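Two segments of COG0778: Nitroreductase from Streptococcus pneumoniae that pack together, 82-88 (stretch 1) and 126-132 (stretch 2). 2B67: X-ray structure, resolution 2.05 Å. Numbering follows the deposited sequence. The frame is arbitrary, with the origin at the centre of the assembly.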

ATOM      1  N   PHE A  82      -5.176  -7.359  -9.355  1.00 12.36           N
ATOM      2  CA  PHE A  82      -5.452  -6.464 -10.506  1.00 12.52           C
ATOM      3  C   PHE A  82      -6.100  -5.173  -9.986  1.00 12.88           C
ATOM      4  O   PHE A  82      -6.738  -5.154  -8.915  1.00 12.07           O
ATOM      5  CB  PHE A  82      -6.454  -7.107 -11.500  1.00 12.87           C
ATOM      6  CG  PHE A  82      -5.880  -8.244 -12.323  1.00 14.75           C
ATOM      7  CD1 PHE A  82      -5.651  -9.491 -11.746  1.00 13.64           C
ATOM      8  CD2 PHE A  82      -5.549  -8.052 -13.664  1.00 14.25           C
ATOM      9  CE1 PHE A  82      -5.123 -10.523 -12.498  1.00 14.63           C
ATOM     10  CE2 PHE A  82      -5.034  -9.082 -14.426  1.00 14.86           C
ATOM     11  CZ  PHE A  82      -4.817 -10.327 -13.839  1.00 14.26           C
ATOM     12  N   THR A  83      -5.973  -4.102 -10.755  1.00 12.81           N
ATOM     13  CA  THR A  83      -6.707  -2.893 -10.451  1.00 13.72           C
ATOM     14  C   THR A  83      -7.540  -2.520 -11.677  1.00 13.84           C
ATOM     15  O   THR A  83      -7.181  -2.860 -12.811  1.00 12.92           O
ATOM     16  CB  THR A  83      -5.774  -1.741 -10.097  1.00 14.63           C
ATOM     17  OG1 THR A  83      -4.774  -1.648 -11.115  1.00 16.87           O
ATOM     18  CG2 THR A  83      -5.077  -1.999  -8.755  1.00 14.17           C
ATOM     19  N   ASP A  84      -8.626  -1.799 -11.414  1.00 13.24           N
ATOM     20  CA  ASP A  84      -9.605  -1.375 -12.405  1.00 12.69           C
ATOM     21  C   ASP A  84      -9.165  -0.125 -13.115  1.00 12.44           C
ATOM     22  O   ASP A  84      -9.216   0.964 -12.543  1.00 13.12           O
ATOM     23  CB  ASP A  84     -10.948  -1.092 -11.700  1.00 12.58           C
ATOM     24  CG  ASP A  84     -12.156  -1.196 -12.639  1.00 14.00           C
ATOM     25  OD1 ASP A  84     -11.993  -0.994 -13.870  1.00 14.11           O
ATOM     26  OD2 ASP A  84     -13.276  -1.449 -12.123  1.00 14.93           O
ATOM     27  N   THR A  85      -8.778  -0.257 -14.379  1.00 12.17           N
ATOM     28  CA  THR A  85      -8.341   0.898 -15.120  1.00 13.37           C
ATOM     29  C   THR A  85      -9.499   1.792 -15.572  1.00 14.99           C
ATOM     30  O   THR A  85      -9.250   2.907 -16.008  1.00 15.39           O
ATOM     31  CB  THR A  85      -7.504   0.529 -16.356  1.00 13.43           C
ATOM     32  OG1 THR A  85      -8.351  -0.161 -17.292  1.00 12.96           O
ATOM     33  CG2 THR A  85      -6.287  -0.377 -15.935  1.00 12.21           C
ATOM     34  N   ASP A  86     -10.741   1.297 -15.481  1.00 16.50           N
ATOM     35  CA  ASP A  86     -11.925   2.098 -15.798  1.00 17.01           C
ATOM     36  C   ASP A  86     -12.514   2.623 -14.488  1.00 16.84           C
ATOM     37  O   ASP A  86     -13.433   2.027 -13.881  1.00 15.29           O
ATOM     38  CB  ASP A  86     -12.976   1.288 -16.586  1.00 17.70           C
ATOM     39  CG  ASP A  86     -13.990   2.210 -17.348  1.00 20.36           C
ATOM     40  OD1 ASP A  86     -14.201   3.367 -16.910  1.00 20.96           O
ATOM     41  OD2 ASP A  86     -14.552   1.788 -18.395  1.00 22.99           O
ATOM     42  N   LEU A  87     -11.959   3.737 -14.053  1.00 17.35           N
ATOM     43  CA  LEU A  87     -12.280   4.280 -12.759  1.00 17.33           C
ATOM     44  C   LEU A  87     -13.720   4.807 -12.704  1.00 17.92           C
ATOM     45  O   LEU A  87     -14.358   4.756 -11.645  1.00 17.91           O
ATOM     46  CB  LEU A  87     -11.252   5.349 -12.400  1.00 17.24           C
ATOM     47  CG  LEU A  87      -9.858   4.900 -11.908  1.00 17.74           C
ATOM     48  CD1 LEU A  87      -9.022   6.144 -11.652  1.00 16.75           C
ATOM     49  CD2 LEU A  87      -9.964   4.070 -10.602  1.00 16.26           C
ATOM     50  N   ALA A  88     -14.230   5.311 -13.835  1.00 18.14           N
ATOM     51  CA  ALA A  88     -15.655   5.685 -13.954  1.00 17.74           C
ATOM     52  C   ALA A  88     -16.541   4.462 -13.744  1.00 17.25           C
ATOM     53  O   ALA A  88     -17.465   4.482 -12.949  1.00 18.25           O
ATOM     54  CB  ALA A  88     -15.955   6.343 -15.339  1.00 17.83           C
ATOM     55  N   GLN A 126      -1.622  10.341 -13.433  1.00 21.02           N
ATOM     56  CA  GLN A 126      -2.472  10.422 -12.240  1.00 20.78           C
ATOM     57  C   GLN A 126      -3.271   9.153 -12.042  1.00 17.83           C
ATOM     58  O   GLN A 126      -3.252   8.607 -10.948  1.00 17.78           O
ATOM     59  CB  GLN A 126      -3.396  11.636 -12.263  1.00 20.02           C
ATOM     60  CG  GLN A 126      -2.675  12.949 -11.950  1.00 24.84           C
ATOM     61  CD  GLN A 126      -3.594  14.192 -12.050  1.00 24.46           C
ATOM     62  OE1 GLN A 126      -4.717  14.107 -12.533  1.00 29.45           O
ATOM     63  NE2 GLN A 126      -3.117  15.331 -11.548  1.00 28.36           N
ATOM     64  N   VAL A 127      -3.938   8.682 -13.102  1.00 15.94           N
ATOM     65  CA  VAL A 127      -4.624   7.382 -13.094  1.00 15.85           C
ATOM     66  C   VAL A 127      -3.699   6.215 -12.709  1.00 15.81           C
ATOM     67  O   VAL A 127      -4.028   5.419 -11.814  1.00 15.99           O
ATOM     68  CB  VAL A 127      -5.349   7.081 -14.428  1.00 15.61           C
ATOM     69  CG1 VAL A 127      -5.923   5.650 -14.439  1.00 16.65           C
ATOM     70  CG2 VAL A 127      -6.505   8.033 -14.614  1.00 17.41           C
ATOM     71  N   SER A 128      -2.554   6.126 -13.381  1.00 15.27           N
ATOM     72  CA  SER A 128      -1.638   5.019 -13.183  1.00 16.05           C
ATOM     73  C   SER A 128      -1.085   4.968 -11.729  1.00 15.54           C
ATOM     74  O   SER A 128      -0.945   3.877 -11.151  1.00 15.97           O
ATOM     75  CB  SER A 128      -0.472   5.084 -14.194  1.00 15.84           C
ATOM     76  OG  SER A 128       0.293   3.889 -14.125  1.00 15.72           O
ATOM     77  N   ASP A 129      -0.737   6.134 -11.189  1.00 14.93           N
ATOM     78  CA  ASP A 129      -0.296   6.310  -9.788  1.00 15.61           C
ATOM     79  C   ASP A 129      -1.375   5.971  -8.783  1.00 14.83           C
ATOM     80  O   ASP A 129      -1.096   5.375  -7.722  1.00 15.26           O
ATOM     81  CB  ASP A 129       0.198   7.750  -9.516  1.00 15.54           C
ATOM     82  CG  ASP A 129       1.564   8.065 -10.198  1.00 18.60           C
ATOM     83  OD1 ASP A 129       2.169   7.175 -10.830  1.00 17.29           O
ATOM     84  OD2 ASP A 129       2.028   9.226 -10.106  1.00 20.48           O
ATOM     85  N   TYR A 130      -2.602   6.368  -9.110  1.00 14.18           N
ATOM     86  CA  TYR A 130      -3.779   6.145  -8.244  1.00 13.68           C
ATOM     87  C   TYR A 130      -4.003   4.633  -8.076  1.00 12.90           C
ATOM     88  O   TYR A 130      -4.134   4.119  -6.967  1.00 12.20           O
ATOM     89  CB  TYR A 130      -4.980   6.828  -8.891  1.00 14.13           C
ATOM     90  CG  TYR A 130      -6.287   6.804  -8.168  1.00 14.49           C
ATOM     91  CD1 TYR A 130      -6.728   7.921  -7.446  1.00 16.44           C
ATOM     92  CD2 TYR A 130      -7.124   5.699  -8.255  1.00 14.98           C
ATOM     93  CE1 TYR A 130      -7.997   7.923  -6.802  1.00 15.09           C
ATOM     94  CE2 TYR A 130      -8.375   5.671  -7.602  1.00 13.52           C
ATOM     95  CZ  TYR A 130      -8.827   6.792  -6.913  1.00 15.54           C
ATOM     96  OH  TYR A 130     -10.086   6.730  -6.273  1.00 15.91           O
ATOM     97  N   LEU A 131      -3.986   3.919  -9.187  1.00 12.01           N
ATOM     98  CA  LEU A 131      -4.201   2.474  -9.150  1.00 11.58           C
ATOM     99  C   LEU A 131      -3.050   1.783  -8.395  1.00 11.67           C
ATOM    100  O   LEU A 131      -3.264   0.887  -7.573  1.00 10.70           O
ATOM    101  CB  LEU A 131      -4.328   1.947 -10.570  1.00 11.38           C
ATOM    102  CG  LEU A 131      -5.546   2.406 -11.408  1.00 12.39           C
ATOM    103  CD1 LEU A 131      -5.472   1.746 -12.794  1.00 13.99           C
ATOM    104  CD2 LEU A 131      -6.894   2.093 -10.777  1.00 11.85           C
ATOM    105  N   ALA A 132      -1.816   2.223  -8.666  1.00 11.02           N
ATOM    106  CA  ALA A 132      -0.655   1.599  -8.053  1.00 10.50           C
ATOM    107  C   ALA A 132      -0.675   1.821  -6.527  1.00 11.45           C
ATOM    108  O   ALA A 132      -0.377   0.904  -5.734  1.00 10.22           O
ATOM    109  CB  ALA A 132       0.658   2.116  -8.682  1.00  8.96           C
TER

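Stretch 1 is the end of a strand (Phe82 to Asp84) that turns through Thr85 and Asp86 into the start of a helix at Leu87; stretch 2 is helical throughout. Helical hydrogen bonds such as Leu131 N to Val127 O (3.0 Å) space Val127 and Leu131 one turn apart, and the CA-to-CB bonds of both point toward stretch 1. The backbones come nearest at Thr83 and Leu131, whose CA atoms lie 6.1 Å apart. The turn in stretch 1 is braced by a hydrogen bond from Asp86 N to Asp84 OD1 (3.1 Å) and a weak one from Leu87 N to Thr85 O (3.4 Å); the CA-to-CB bond of Asp86, at the N-cap position, points away from stretch 2, and its side chain caps a backbone N just beyond its own stretch.

No hydrogen bond crosses between the stretches; packing joins them, burying 314 Å² in total. Leu131 (chi1 m, chi2 t) gives up the most surface, 99 Å², and reaches into the bend of stretch 1. Its CD2 lies 3.1 Å from Asp84 O, a close carbon-to-oxygen contact, while its CD1 lies 3.8 Å from Thr85 CA and 3.9 Å from Thr85 CG2. Leu87, also m,t, is the main apolar counterpart from stretch 1. Its CD2 sits 3.7 Å from Leu131 CD2 and 3.8 Å from Tyr130 CE2, meeting the ring obliquely, and its CD1 is 4.2 Å from CG1 of Val127, a short, branched apolar side chain. The branched leucine thus touches three helix residues at once. The CA-to-CB bond of Tyr130 runs sideways, but the end of its side chain comes nearer, lending ring carbon to the apolar contact while its OH is hydrogen-bonded elsewhere in the structure. Thr83 suits the close backbone approach: its compact side chain places CG2 3.6 Å from Leu131 O and OG1 3.7 Å from Leu131 CB, with the buried hydroxyl satisfied elsewhere.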